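Local coordinates for protein possible galactose mutarotase (Streptomyces platensis subsp. rosaceus, PDB 4RNL) that probably interconverts the alpha and beta anomers of galactose or a related aldose, as members of the aldose 1-epimerase family do, though its activity is unproven, at residues 80-85 and 111-116; 86-91 and 105-110; 8-13 and 21-26; 38-43 and 121-126; 198-203 and 257-262. All coordinates share one frame; numbering follows the deposited sequence. Where two conformers were deposited one is given.

Contact 1: residues 80-85 and 111-116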
# COMPACT_ATOMS: atom_id res chain seq x y z
N ALA A 80 4.96 0.78 3.05
CA ALA A 80 4.35 1.41 4.21
C ALA A 80 2.86 1.21 4.39
O ALA A 80 2.09 1.23 3.43
CB ALA A 80 4.67 2.90 4.22
N LEU A 81 2.46 1.03 5.65
CA LEU A 81 1.07 1.18 6.07
C LEU A 81 0.77 2.68 5.97
O LEU A 81 1.42 3.48 6.65
CB LEU A 81 0.93 0.70 7.52
CG LEU A 81 -0.42 0.48 8.22
CD1 LEU A 81 -0.18 -0.06 9.63
CD2 LEU A 81 -1.23 1.73 8.30
N VAL A 82 -0.19 3.06 5.14
CA VAL A 82 -0.46 4.47 4.91
C VAL A 82 -1.80 4.87 5.52
O VAL A 82 -2.80 4.16 5.35
CB VAL A 82 -0.46 4.80 3.41
CG1 VAL A 82 -0.90 6.23 3.18
CG2 VAL A 82 0.93 4.57 2.83
N GLY A 83 -1.82 5.99 6.23
CA GLY A 83 -3.04 6.50 6.84
C GLY A 83 -2.72 7.84 7.50
O GLY A 83 -1.54 8.20 7.54
N ARG A 84 -3.72 8.55 8.03
CA ARG A 84 -5.10 8.09 8.16
C ARG A 84 -5.85 8.08 6.83
O ARG A 84 -6.86 7.39 6.68
CB ARG A 84 -5.85 9.00 9.16
CG ARG A 84 -7.24 8.52 9.55
CD ARG A 84 -7.96 9.50 10.48
NE ARG A 84 -7.24 9.73 11.74
CZ ARG A 84 -7.85 10.11 12.87
NH1 ARG A 84 -9.17 10.27 12.89
NH2 ARG A 84 -7.15 10.32 13.98
N TYR A 85 -5.36 8.87 5.88
CA TYR A 85 -6.01 8.94 4.56
C TYR A 85 -4.97 8.76 3.46
O TYR A 85 -4.09 9.60 3.27
CB TYR A 85 -6.82 10.25 4.37
CG TYR A 85 -7.66 10.16 3.10
CD1 TYR A 85 -7.11 10.48 1.87
CD2 TYR A 85 -8.97 9.68 3.14
CE1 TYR A 85 -7.84 10.35 0.71
CE2 TYR A 85 -9.71 9.55 1.99
CZ TYR A 85 -9.14 9.88 0.77
OH TYR A 85 -9.85 9.75 -0.40
N SER A 111 -2.88 17.76 0.86
CA SER A 111 -2.45 16.78 1.86
C SER A 111 -2.26 15.42 1.19
O SER A 111 -3.12 14.98 0.42
CB SER A 111 -3.50 16.68 2.96
OG SER A 111 -3.33 15.48 3.70
N LEU A 112 -1.15 14.75 1.50
CA LEU A 112 -0.85 13.44 0.90
C LEU A 112 -0.56 12.41 1.98
O LEU A 112 0.23 12.68 2.90
CB LEU A 112 0.37 13.53 -0.03
CG LEU A 112 0.96 12.22 -0.56
CD1 LEU A 112 0.00 11.53 -1.54
CD2 LEU A 112 2.30 12.47 -1.21
N HIS A 113 -1.20 11.25 1.87
CA HIS A 113 -0.87 10.07 2.68
C HIS A 113 -0.90 10.34 4.18
O HIS A 113 -0.09 9.81 4.94
CB HIS A 113 0.51 9.50 2.28
CG HIS A 113 0.55 8.87 0.92
ND1 HIS A 113 -0.56 8.32 0.32
CD2 HIS A 113 1.57 8.69 0.05
CE1 HIS A 113 -0.23 7.83 -0.86
NE2 HIS A 113 1.07 8.04 -1.05
N GLY A 114 -1.85 11.17 4.62
CA GLY A 114 -2.03 11.37 6.04
C GLY A 114 -1.15 12.42 6.69
O GLY A 114 -1.22 12.61 7.90
N GLY A 115 -0.33 13.11 5.91
CA GLY A 115 0.46 14.20 6.45
C GLY A 115 1.88 13.80 6.83
O GLY A 115 2.22 12.62 6.74
N PRO A 116 2.71 14.77 7.23
CA PRO A 116 4.11 14.48 7.56
C PRO A 116 4.25 13.42 8.63
O PRO A 116 5.17 12.59 8.54
CB PRO A 116 4.63 15.83 8.06
CG PRO A 116 3.77 16.84 7.35
CD PRO A 116 2.40 16.21 7.31
O HOH W 1 1.15 7.46 6.10
O HOH W 2 -2.76 10.90 9.59

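Contact 2: residues 86-91 and 105-110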
# COMPACT_ATOMS: atom_id res chain seq x y z
N ALA A 86 -5.08 7.65 2.73
CA ALA A 86 -4.11 7.34 1.68
C ALA A 86 -4.41 8.17 0.44
O ALA A 86 -5.57 8.38 0.08
CB ALA A 86 -4.14 5.87 1.34
N ASN A 87 -3.34 8.59 -0.22
CA ASN A 87 -3.41 9.51 -1.36
C ASN A 87 -3.82 10.94 -0.98
O ASN A 87 -3.58 11.37 0.15
CB ASN A 87 -4.27 8.94 -2.50
CG ASN A 87 -3.73 9.31 -3.86
OD1 ASN A 87 -4.09 10.34 -4.41
ND2 ASN A 87 -2.81 8.49 -4.38
N ARG A 88 -4.42 11.67 -1.91
CA ARG A 88 -4.49 13.12 -1.79
C ARG A 88 -5.85 13.66 -1.38
O ARG A 88 -6.89 13.15 -1.80
CB ARG A 88 -4.05 13.78 -3.11
CG ARG A 88 -2.61 13.51 -3.47
CD ARG A 88 -2.20 14.13 -4.79
NE ARG A 88 -0.74 14.02 -4.94
CZ ARG A 88 -0.13 12.94 -5.40
NH1 ARG A 88 -0.84 11.88 -5.79
NH2 ARG A 88 1.20 12.90 -5.46
N ILE A 89 -5.82 14.71 -0.56
CA ILE A 89 -7.01 15.50 -0.27
C ILE A 89 -6.72 16.90 -0.78
O ILE A 89 -5.77 17.55 -0.33
CB ILE A 89 -7.32 15.53 1.24
CG1 ILE A 89 -7.67 14.12 1.72
CG2 ILE A 89 -8.46 16.52 1.55
CD1 ILE A 89 -7.83 13.99 3.25
N ALA A 90 -7.52 17.36 -1.73
CA ALA A 90 -7.27 18.63 -2.40
C ALA A 90 -7.26 19.80 -1.42
O ALA A 90 -8.15 19.93 -0.57
CB ALA A 90 -8.29 18.85 -3.50
N GLY A 91 -6.24 20.64 -1.53
CA GLY A 91 -6.15 21.87 -0.75
C GLY A 91 -5.88 21.65 0.72
O GLY A 91 -5.97 22.59 1.52
N PRO A 105 -0.36 21.01 4.52
CA PRO A 105 -0.11 20.84 3.09
C PRO A 105 1.30 20.29 2.85
O PRO A 105 2.24 21.07 2.71
CB PRO A 105 -0.23 22.26 2.54
CG PRO A 105 0.17 23.15 3.70
CD PRO A 105 -0.25 22.41 4.96
N ASN A 106 1.43 18.97 2.81
CA ASN A 106 2.75 18.35 2.62
C ASN A 106 3.03 17.95 1.17
O ASN A 106 4.08 17.40 0.86
CB ASN A 106 2.91 17.13 3.54
CG ASN A 106 1.95 16.01 3.20
OD1 ASN A 106 0.84 16.25 2.72
ND2 ASN A 106 2.38 14.77 3.44
N ASN A 107 2.09 18.24 0.27
CA ASN A 107 2.26 17.93 -1.14
C ASN A 107 1.79 19.11 -1.98
O ASN A 107 0.67 19.12 -2.50
CB ASN A 107 1.48 16.65 -1.49
CG ASN A 107 1.56 16.28 -2.96
OD1 ASN A 107 0.54 15.98 -3.59
ND2 ASN A 107 2.76 16.29 -3.51
N GLY A 108 2.65 20.12 -2.10
CA GLY A 108 2.22 21.39 -2.67
C GLY A 108 1.09 21.93 -1.81
O GLY A 108 1.23 22.07 -0.60
N ARG A 109 -0.06 22.21 -2.43
CA ARG A 109 -1.19 22.77 -1.70
C ARG A 109 -2.01 21.68 -1.02
O ARG A 109 -2.88 21.98 -0.21
CB ARG A 109 -2.09 23.57 -2.64
CG ARG A 109 -1.50 24.90 -3.08
CD ARG A 109 -2.36 25.56 -4.14
NE ARG A 109 -1.54 26.06 -5.24
CZ ARG A 109 -1.45 27.33 -5.61
NH1 ARG A 109 -2.15 28.26 -4.97
NH2 ARG A 109 -0.67 27.67 -6.62
N HIS A 110 -1.72 20.43 -1.36
CA HIS A 110 -2.56 19.31 -0.96
C HIS A 110 -2.01 18.55 0.24
O HIS A 110 -0.84 18.67 0.59
CB HIS A 110 -2.73 18.33 -2.13
CG HIS A 110 -3.12 18.99 -3.41
ND1 HIS A 110 -4.14 19.91 -3.50
CD2 HIS A 110 -2.63 18.86 -4.67
CE1 HIS A 110 -4.26 20.32 -4.75
NE2 HIS A 110 -3.35 19.70 -5.48
O HOH W 3 3.68 14.40 -5.97

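Contact 3: residues 8-13 and 21-26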
# COMPACT_ATOMS: atom_id res chain seq x y z
N VAL A 8 6.61 -17.61 13.01
CA VAL A 8 6.61 -16.18 13.32
C VAL A 8 7.68 -15.89 14.38
O VAL A 8 7.76 -16.58 15.39
CB VAL A 8 5.23 -15.72 13.83
CG1 VAL A 8 5.22 -14.21 14.05
CG2 VAL A 8 4.13 -16.13 12.85
N SER A 9 8.51 -14.89 14.11
CA SER A 9 9.54 -14.51 15.07
C SER A 9 9.76 -13.00 15.05
O SER A 9 9.41 -12.31 14.10
CB SER A 9 10.85 -15.25 14.80
OG SER A 9 11.37 -14.88 13.55
N ARG A 10 10.31 -12.49 16.15
CA ARG A 10 10.50 -11.05 16.31
C ARG A 10 11.89 -10.77 16.86
O ARG A 10 12.37 -11.48 17.75
CB ARG A 10 9.45 -10.48 17.27
CG ARG A 10 9.66 -9.03 17.66
CD ARG A 10 8.93 -8.68 18.95
NE ARG A 10 9.53 -9.32 20.12
CZ ARG A 10 8.93 -9.41 21.30
NH1 ARG A 10 9.54 -10.01 22.31
NH2 ARG A 10 7.71 -8.91 21.46
N GLU A 11 12.56 -9.75 16.30
CA GLU A 11 13.86 -9.32 16.82
C GLU A 11 13.94 -7.80 16.76
O GLU A 11 13.24 -7.17 15.97
CB GLU A 11 15.01 -9.95 16.03
CG GLU A 11 15.06 -11.49 16.03
CD GLU A 11 15.32 -12.10 17.41
OE1 GLU A 11 15.70 -11.36 18.35
OE2 GLU A 11 15.14 -13.33 17.55
N PRO A 12 14.79 -7.19 17.61
CA PRO A 12 14.96 -5.74 17.51
C PRO A 12 15.49 -5.37 16.13
O PRO A 12 16.29 -6.15 15.57
CB PRO A 12 16.01 -5.43 18.57
CG PRO A 12 15.87 -6.54 19.57
CD PRO A 12 15.51 -7.76 18.76
N PHE A 13 15.07 -4.23 15.59
CA PHE A 13 15.52 -3.79 14.26
C PHE A 13 16.25 -2.45 14.33
O PHE A 13 16.82 -1.99 13.34
CB PHE A 13 14.33 -3.69 13.29
CG PHE A 13 14.74 -3.48 11.85
CD1 PHE A 13 15.56 -4.40 11.21
CD2 PHE A 13 14.30 -2.37 11.14
CE1 PHE A 13 15.94 -4.22 9.88
CE2 PHE A 13 14.67 -2.17 9.81
CZ PHE A 13 15.50 -3.10 9.18
N ARG A 21 12.26 2.38 20.08
CA ARG A 21 12.66 1.07 19.59
C ARG A 21 11.72 0.53 18.51
O ARG A 21 10.51 0.69 18.59
CB ARG A 21 12.78 0.08 20.75
CG ARG A 21 13.98 0.35 21.64
CD ARG A 21 14.19 -0.76 22.64
NE ARG A 21 13.35 -0.62 23.82
CZ ARG A 21 13.34 -1.46 24.85
NH1 ARG A 21 14.14 -2.53 24.83
NH2 ARG A 21 12.55 -1.25 25.89
N VAL A 22 12.31 -0.10 17.50
CA VAL A 22 11.56 -0.68 16.40
C VAL A 22 11.90 -2.17 16.32
O VAL A 22 13.06 -2.54 16.46
CB VAL A 22 11.93 0.01 15.06
CG1 VAL A 22 11.25 -0.68 13.87
CG2 VAL A 22 11.58 1.49 15.11
N ASP A 23 10.88 -3.01 16.15
CA ASP A 23 11.07 -4.45 16.01
C ASP A 23 10.81 -4.89 14.57
O ASP A 23 10.05 -4.25 13.85
CB ASP A 23 10.12 -5.21 16.93
CG ASP A 23 10.58 -5.25 18.36
OD1 ASP A 23 11.77 -5.00 18.64
OD2 ASP A 23 9.73 -5.55 19.23
N ARG A 24 11.44 -5.99 14.16
CA ARG A 24 11.15 -6.61 12.87
C ARG A 24 10.53 -7.98 13.08
O ARG A 24 11.10 -8.83 13.77
CB ARG A 24 12.41 -6.72 11.99
CG ARG A 24 12.13 -7.34 10.62
CD ARG A 24 13.28 -7.15 9.64
NE ARG A 24 14.48 -7.88 10.04
CZ ARG A 24 15.57 -8.00 9.29
NH1 ARG A 24 15.60 -7.44 8.09
NH2 ARG A 24 16.62 -8.68 9.73
N TRP A 25 9.36 -8.20 12.50
CA TRP A 25 8.68 -9.49 12.61
C TRP A 25 8.88 -10.27 11.33
O TRP A 25 8.71 -9.73 10.23
CB TRP A 25 7.19 -9.26 12.86
CG TRP A 25 6.89 -8.75 14.24
CD1 TRP A 25 7.08 -7.47 14.71
CD2 TRP A 25 6.37 -9.51 15.34
NE1 TRP A 25 6.69 -7.40 16.03
CE2 TRP A 25 6.26 -8.63 16.44
CE3 TRP A 25 5.99 -10.84 15.50
CZ2 TRP A 25 5.78 -9.05 17.69
CZ3 TRP A 25 5.51 -11.26 16.74
CH2 TRP A 25 5.41 -10.36 17.81
N THR A 26 9.26 -11.54 11.46
CA THR A 26 9.50 -12.38 10.29
C THR A 26 8.44 -13.46 10.21
O THR A 26 8.23 -14.21 11.16
CB THR A 26 10.88 -13.05 10.35
OG1 THR A 26 11.90 -12.04 10.34
CG2 THR A 26 11.09 -13.94 9.13
O HOH W 4 10.18 -16.62 11.59

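Contact 4: residues 38-43 and 121-126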
# COMPACT_ATOMS: atom_id res chain seq x y z
N VAL A 38 8.10 -7.59 8.53
CA VAL A 38 7.26 -6.43 8.80
C VAL A 38 7.84 -5.65 9.99
O VAL A 38 8.21 -6.24 11.01
CB VAL A 38 5.81 -6.84 9.15
CG1 VAL A 38 4.96 -5.62 9.44
CG2 VAL A 38 5.19 -7.65 8.00
N LEU A 39 7.94 -4.34 9.84
CA LEU A 39 8.51 -3.49 10.89
C LEU A 39 7.42 -2.84 11.71
O LEU A 39 6.37 -2.49 11.18
CB LEU A 39 9.37 -2.39 10.28
CG LEU A 39 10.38 -2.77 9.20
CD1 LEU A 39 11.13 -1.52 8.78
CD2 LEU A 39 11.35 -3.85 9.71
N THR A 40 7.66 -2.65 13.01
CA THR A 40 6.69 -1.91 13.83
C THR A 40 6.72 -0.42 13.47
O THR A 40 5.79 0.32 13.81
CB THR A 40 6.93 -2.09 15.33
OG1 THR A 40 8.26 -1.66 15.67
CG2 THR A 40 6.74 -3.54 15.74
N TYR A 41 7.78 0.02 12.80
CA TYR A 41 7.81 1.40 12.30
C TYR A 41 7.01 1.47 11.01
O TYR A 41 7.34 0.81 10.02
CB TYR A 41 9.25 1.84 12.02
CG TYR A 41 9.40 3.24 11.45
CD1 TYR A 41 8.94 4.35 12.15
CD2 TYR A 41 10.04 3.46 10.24
CE1 TYR A 41 9.10 5.64 11.65
CE2 TYR A 41 10.20 4.74 9.72
CZ TYR A 41 9.72 5.82 10.43
OH TYR A 41 9.88 7.10 9.92
N GLY A 42 5.93 2.26 11.03
CA GLY A 42 5.15 2.52 9.84
C GLY A 42 4.52 1.28 9.22
O GLY A 42 4.11 1.31 8.06
N GLY A 43 4.44 0.21 9.99
CA GLY A 43 3.88 -1.05 9.52
C GLY A 43 4.54 -1.52 8.24
O GLY A 43 3.94 -2.21 7.42
N ARG A 121 4.94 6.82 9.42
CA ARG A 121 6.08 7.40 10.13
C ARG A 121 5.90 7.41 11.64
O ARG A 121 6.50 8.23 12.33
CB ARG A 121 6.34 8.83 9.63
CG ARG A 121 6.84 8.91 8.20
CD ARG A 121 5.85 9.63 7.31
NE ARG A 121 6.29 9.69 5.92
CZ ARG A 121 6.48 10.82 5.25
NH1 ARG A 121 6.25 11.99 5.83
NH2 ARG A 121 6.88 10.78 3.99
N VAL A 122 5.07 6.50 12.14
CA VAL A 122 4.90 6.33 13.58
C VAL A 122 5.09 4.86 13.94
O VAL A 122 4.98 3.98 13.08
CB VAL A 122 3.50 6.81 14.06
CG1 VAL A 122 3.32 8.29 13.77
CG2 VAL A 122 2.41 6.01 13.38
N VAL A 123 5.40 4.60 15.21
CA VAL A 123 5.64 3.23 15.66
C VAL A 123 4.36 2.61 16.22
O VAL A 123 3.64 3.23 17.01
CB VAL A 123 6.77 3.16 16.70
CG1 VAL A 123 6.98 1.74 17.20
CG2 VAL A 123 8.07 3.68 16.10
N TRP A 124 4.08 1.38 15.79
CA TRP A 124 2.89 0.63 16.19
C TRP A 124 3.20 -0.43 17.25
O TRP A 124 4.29 -1.01 17.25
CB TRP A 124 2.27 -0.04 14.96
CG TRP A 124 1.74 0.95 13.96
CD1 TRP A 124 2.45 1.86 13.22
CD2 TRP A 124 0.37 1.15 13.60
NE1 TRP A 124 1.61 2.60 12.43
CE2 TRP A 124 0.32 2.18 12.64
CE3 TRP A 124 -0.83 0.53 14.00
CZ2 TRP A 124 -0.88 2.63 12.08
CZ3 TRP A 124 -2.02 0.97 13.43
CH2 TRP A 124 -2.03 2.01 12.49
N ASP A 125 2.25 -0.67 18.16
CA ASP A 125 2.35 -1.79 19.09
C ASP A 125 2.14 -3.07 18.29
O ASP A 125 1.35 -3.08 17.36
CB ASP A 125 1.26 -1.72 20.17
CG ASP A 125 1.48 -0.59 21.15
OD1 ASP A 125 2.62 -0.10 21.26
OD2 ASP A 125 0.50 -0.19 21.82
N ALA A 126 2.86 -4.13 18.64
CA ALA A 126 2.73 -5.37 17.89
C ALA A 126 2.50 -6.55 18.82
O ALA A 126 3.04 -6.59 19.93
CB ALA A 126 3.98 -5.61 17.04

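Contact 5: residues 198-203 and 257-262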
# COMPACT_ATOMS: atom_id res chain seq x y z
N HIS A 198 6.89 -5.97 -16.83
CA HIS A 198 5.88 -6.83 -16.20
C HIS A 198 4.54 -6.70 -16.92
O HIS A 198 4.16 -5.62 -17.36
CB HIS A 198 5.62 -6.45 -14.74
CG HIS A 198 6.75 -6.78 -13.81
ND1 HIS A 198 8.04 -6.99 -14.24
CD2 HIS A 198 6.77 -6.92 -12.46
CE1 HIS A 198 8.81 -7.25 -13.20
NE2 HIS A 198 8.07 -7.20 -12.10
N GLU A 199 3.82 -7.81 -17.01
CA GLU A 199 2.49 -7.80 -17.61
C GLU A 199 1.46 -7.62 -16.51
O GLU A 199 1.49 -8.31 -15.49
CB GLU A 199 2.24 -9.10 -18.38
CG GLU A 199 3.19 -9.25 -19.57
CD GLU A 199 3.01 -10.56 -20.31
OE1 GLU A 199 2.42 -11.50 -19.73
OE2 GLU A 199 3.48 -10.64 -21.47
N LEU A 200 0.55 -6.67 -16.71
CA LEU A 200 -0.48 -6.37 -15.72
C LEU A 200 -1.85 -6.53 -16.36
O LEU A 200 -2.07 -6.07 -17.48
CB LEU A 200 -0.33 -4.92 -15.22
CG LEU A 200 -1.40 -4.44 -14.23
CD1 LEU A 200 -1.36 -5.28 -12.97
CD2 LEU A 200 -1.20 -2.97 -13.90
N ARG A 201 -2.75 -7.21 -15.65
CA ARG A 201 -4.17 -7.20 -15.99
C ARG A 201 -4.94 -6.62 -14.82
O ARG A 201 -4.69 -6.99 -13.67
CB ARG A 201 -4.67 -8.62 -16.30
CG ARG A 201 -6.15 -8.65 -16.69
CD ARG A 201 -6.67 -10.06 -16.98
NE ARG A 201 -6.80 -10.85 -15.76
CZ ARG A 201 -7.79 -10.72 -14.88
NH1 ARG A 201 -8.75 -9.82 -15.07
NH2 ARG A 201 -7.82 -11.48 -13.79
N LEU A 202 -5.87 -5.69 -15.09
CA LEU A 202 -6.70 -5.12 -14.02
C LEU A 202 -8.16 -5.35 -14.33
O LEU A 202 -8.59 -5.19 -15.48
CB LEU A 202 -6.47 -3.61 -13.87
CG LEU A 202 -5.07 -3.12 -13.54
CD1 LEU A 202 -5.04 -1.59 -13.61
CD2 LEU A 202 -4.64 -3.61 -12.15
N ALA A 203 -8.92 -5.72 -13.32
CA ALA A 203 -10.36 -5.84 -13.50
C ALA A 203 -10.99 -4.47 -13.29
O ALA A 203 -11.71 -4.24 -12.32
CB ALA A 203 -10.94 -6.85 -12.52
N THR A 257 -10.11 -11.21 -6.74
CA THR A 257 -8.91 -10.88 -7.52
C THR A 257 -9.20 -9.70 -8.44
O THR A 257 -10.16 -9.74 -9.22
CB THR A 257 -8.47 -12.07 -8.37
OG1 THR A 257 -8.18 -13.18 -7.51
CG2 THR A 257 -7.22 -11.72 -9.18
N VAL A 258 -8.39 -8.65 -8.35
CA VAL A 258 -8.62 -7.44 -9.16
C VAL A 258 -7.41 -7.11 -10.02
O VAL A 258 -7.50 -6.28 -10.93
CB VAL A 258 -8.95 -6.21 -8.29
CG1 VAL A 258 -10.27 -6.42 -7.53
CG2 VAL A 258 -7.79 -5.92 -7.33
N ALA A 259 -6.28 -7.75 -9.72
CA ALA A 259 -5.07 -7.47 -10.48
C ALA A 259 -4.22 -8.72 -10.58
O ALA A 259 -4.10 -9.48 -9.61
CB ALA A 259 -4.27 -6.35 -9.82
N GLU A 260 -3.63 -8.93 -11.75
CA GLU A 260 -2.66 -10.01 -11.94
C GLU A 260 -1.42 -9.42 -12.57
O GLU A 260 -1.49 -8.84 -13.65
CB GLU A 260 -3.25 -11.10 -12.85
CG GLU A 260 -4.40 -11.88 -12.19
CD GLU A 260 -5.11 -12.81 -13.16
OE1 GLU A 260 -4.93 -12.65 -14.38
OE2 GLU A 260 -5.83 -13.72 -12.69
N LEU A 261 -0.30 -9.57 -11.87
CA LEU A 261 0.97 -9.03 -12.34
C LEU A 261 1.90 -10.22 -12.60
O LEU A 261 1.88 -11.21 -11.84
CB LEU A 261 1.56 -8.13 -11.25
CG LEU A 261 2.87 -7.38 -11.50
CD1 LEU A 261 2.73 -6.31 -12.57
CD2 LEU A 261 3.31 -6.76 -10.18
N TYR A 262 2.69 -10.14 -13.66
CA TYR A 262 3.52 -11.27 -14.06
C TYR A 262 4.84 -10.83 -14.66
O TYR A 262 4.87 -9.92 -15.50
CB TYR A 262 2.75 -12.15 -15.06
CG TYR A 262 3.56 -13.29 -15.65
CD1 TYR A 262 4.05 -14.31 -14.84
CD2 TYR A 262 3.81 -13.35 -17.01
CE1 TYR A 262 4.79 -15.35 -15.38
CE2 TYR A 262 4.55 -14.40 -17.56
CZ TYR A 262 5.04 -15.40 -16.73
OH TYR A 262 5.78 -16.44 -17.27
O HOH W 5 -10.14 -11.03 -11.89

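Contact 1: residues 80-85 and 111-116
V82 and H113 meet where the end of strand 81-82 passes the type I' turn from L112 to G115. H113 CB rests on V82 CG1 at 3.7 Å. With CG anti to the carbonyl carbon (chi1 -69°), the ring begins beside that same methyl and continues past it, H113 ND1 lying 3.6 Å from V82 CG1. ND1 also takes a hydrogen bond from the backbone N of N87. One ring face is covered over its centre by L112 CD1. At the tip, NE2 is hydrogen-bonded to a glycerol, probably from the crystallisation liquor, and the ring meets Y77 edge-to-face. The backbones come together without a direct hydrogen bond: G114 CA aims its C-H almost straight at G83 O (3.5 Å), a weak contact to the carbonyl of the cis peptide joining G83 to R84. Two waters fill in. One donates to H113 O at 2.9 Å and accepts weakly from G83 N; the other accepts from R84 N at 3.0 Å and donates to G114 O. The chemistry implies that the N87 N-H on ND1, with L112 CD1 on one face and V82 CG1 alongside, probably holds the ring with NE2 toward the glycerol, a place consistent with a sugar pocket.

Contact 2: residues 86-91 and 105-110
G91 comes level with H110, their CA atoms 4.4 Å apart, where the chain leaving strand 88-89 runs past a type II' turn from N107 to H110 closed by backbone hydrogen bonds in both directions. The H110 ring receives G91 N at its edge: G91 N to H110 ND1 is 3.0 Å, almost straight at 176° and close to the ring plane. H110 CB lies against I89 O at 3.6 Å, and on the far side of the ring NE2 is hydrogen-bonded to T213. The second link is R88 to N107. R88 runs extended from CG to NE and crosses the asparagine at about a right angle; R88 NE donates to N107 OD1 at 2.7 Å, in the guanidinium plane but tilted from the amide's carbonyl plane. With CG anti to the backbone N (chi1 178°), the N107 amide is carried toward R88. A water joins the two groups again, accepting from N107 ND2 at 3.2 Å and more weakly from R88 NH2. N106 and N107 both face H110, so this is a type II' beta turn with a classic beta bulge, beside which R88 of strand 88-89 hydrogen-bonds a glycerol through NH2 in what is probably the sugar pocket.

Contact 3: residues 8-13 and 21-26
W25 carries R10 on one face and V8 at its edge. R10 CB sits over the centre of the six-membered ring, 3.7 Å from the centroid and close to the ring normal, a CH-pi contact; the arginine then runs side by side with the indole, R10 CD reaching W25 CZ2 at 3.4 Å. V8 CG1 meets the rim in plane, 3.7 Å from W25 CE3. The other flat pair lies on the opposite face of the sheet: F13 CE1 is over one face of the R24 guanidinium, offset toward its rim and 3.7 Å from R24 NH1. The two planes are 32° apart, so this is a slanted overlap, and NH1 is held by a hydrogen bond to Q46. D23 OD2 touches R10 CD at 3.2 Å, while R10 NE stands 3.9 Å from D23 OD2: a long salt bridge, charge only, since the oxygen is well out of the guanidinium plane. A turn at chi3 (70°) sets NE there. Behind these side chains the backbones pair by hydrogen bonds between S9 and T26 and between E11 and R24, and F13 N adds one to V22 O at 2.8 Å. The strand directions differ by 142°, antiparallel with a marked twist. W25 is also covered by A126 and E128, and F13 rests on L39 and L67. This is a beta hairpin, 7-15 with 21-28, at one margin of the five-stranded antiparallel sheet of the mutarotase fold.

Contact 4: residues 38-43 and 121-126
T40 and G42 bond to W124 and V122 through the backbone, bracketing the single bridge of Y41 with V123. W124 N donates to T40 O at 2.8 Å, 172° at the hydrogen, and G42 N donates to V122 O, also at 2.8 Å. Outside these bonds come the side chains. T40 CG2 meets A126 CB at 3.7 Å, and W124 turns the edge of its indole to T40 O, with W124 CD1 3.7 Å from that oxygen. On the other flank the Y41 ring takes V123 CG2 at its edge, 4.1 Å from Y41 CD1, while Y41 CE1 lies 3.7 Å from R121 C and Y41 OH lies against R121 CG. Here the loop leaving strand 35-39 of the five-stranded sheet pairs with the residues leading into strand 125-129, an outer strand of the nine-stranded sheet, so the bridge stitches together two sheets of the mutarotase-type beta-sandwich. G42 and G43 both have positive phi, which favours glycine, where the chain bends away. Further out, T40 OG1, placed between backbone N and carbonyl carbon (chi1 58°), is hydrogen-bonded to D23 N. W124 NE1 bonds to F119 O, with the F119 ring edge-to-face to the indole, and R121 NH1 reaches P116 O.

Contact 5: residues 198-203 and 257-262
R201 and E260 supply the charged link between two antiparallel strands, their directions 174° apart. The side chains run side by side; R201 NE donates to E260 OE1 at 2.9 Å and 154°, in the guanidinium plane but from above the carboxylate plane, the two flat groups being close to perpendicular. A bend at chi3 (72°) brings NE round to the acid, whose own chain is extended beyond CG. R201 NH2 gives a further bond to a water at 3.0 Å, which in turn donates a hydrogen bond to T257 O. Backbone bonds join E199 with Y262 and R201 with E260, two each, and A203 N adds one to V258 O at 2.8 Å. Beyond that V258 and A259 both face L272, a classic beta bulge. Apolar contacts fill the other face: L202 CD2 lies 3.6 Å from A259 CB and L200 CD1 4.2 Å from L261 CD1. L279, L281 and L305 continue this layer. At the strand end H198 CB packs on L261 CD1 at 3.6 Å, and H198 NE2 is hydrogen-bonded to L187 N. On the charged face E199 OE1 touches the edge of Y262 at CD2, 3.6 Å away, while Y262 makes a cation-pi contact with R343. The chemistry implies a two-sided strand pair, with leucines and A259 turned into the sandwich interior and salt bridge, water and tyrosine on the partly exposed outer side.

Overall arrangement
Contacts 1 and 2 adjoin, centres 10 Å apart, with L112 N hydrogen-bonded to N106 OD1 and S111 O to I89 N; H113 of the one and R88 of the other both hydrogen-bond glycerol, probably from the crystallisation liquor, which may mark the sugar pocket. Contact 4 connects this region to the outer hairpin: G42 O bonds to L81 N of contact 1, the two centres being 14 Å apart, while V38 O takes a hydrogen bond from W25 N of contact 3. Contacts 3 and 4 have centres 10 Å apart. Contact 5 shares the nine-stranded sheet with 125-126 of contact 4, yet their centres are 29 Å apart, on opposite sides of the chain's centre.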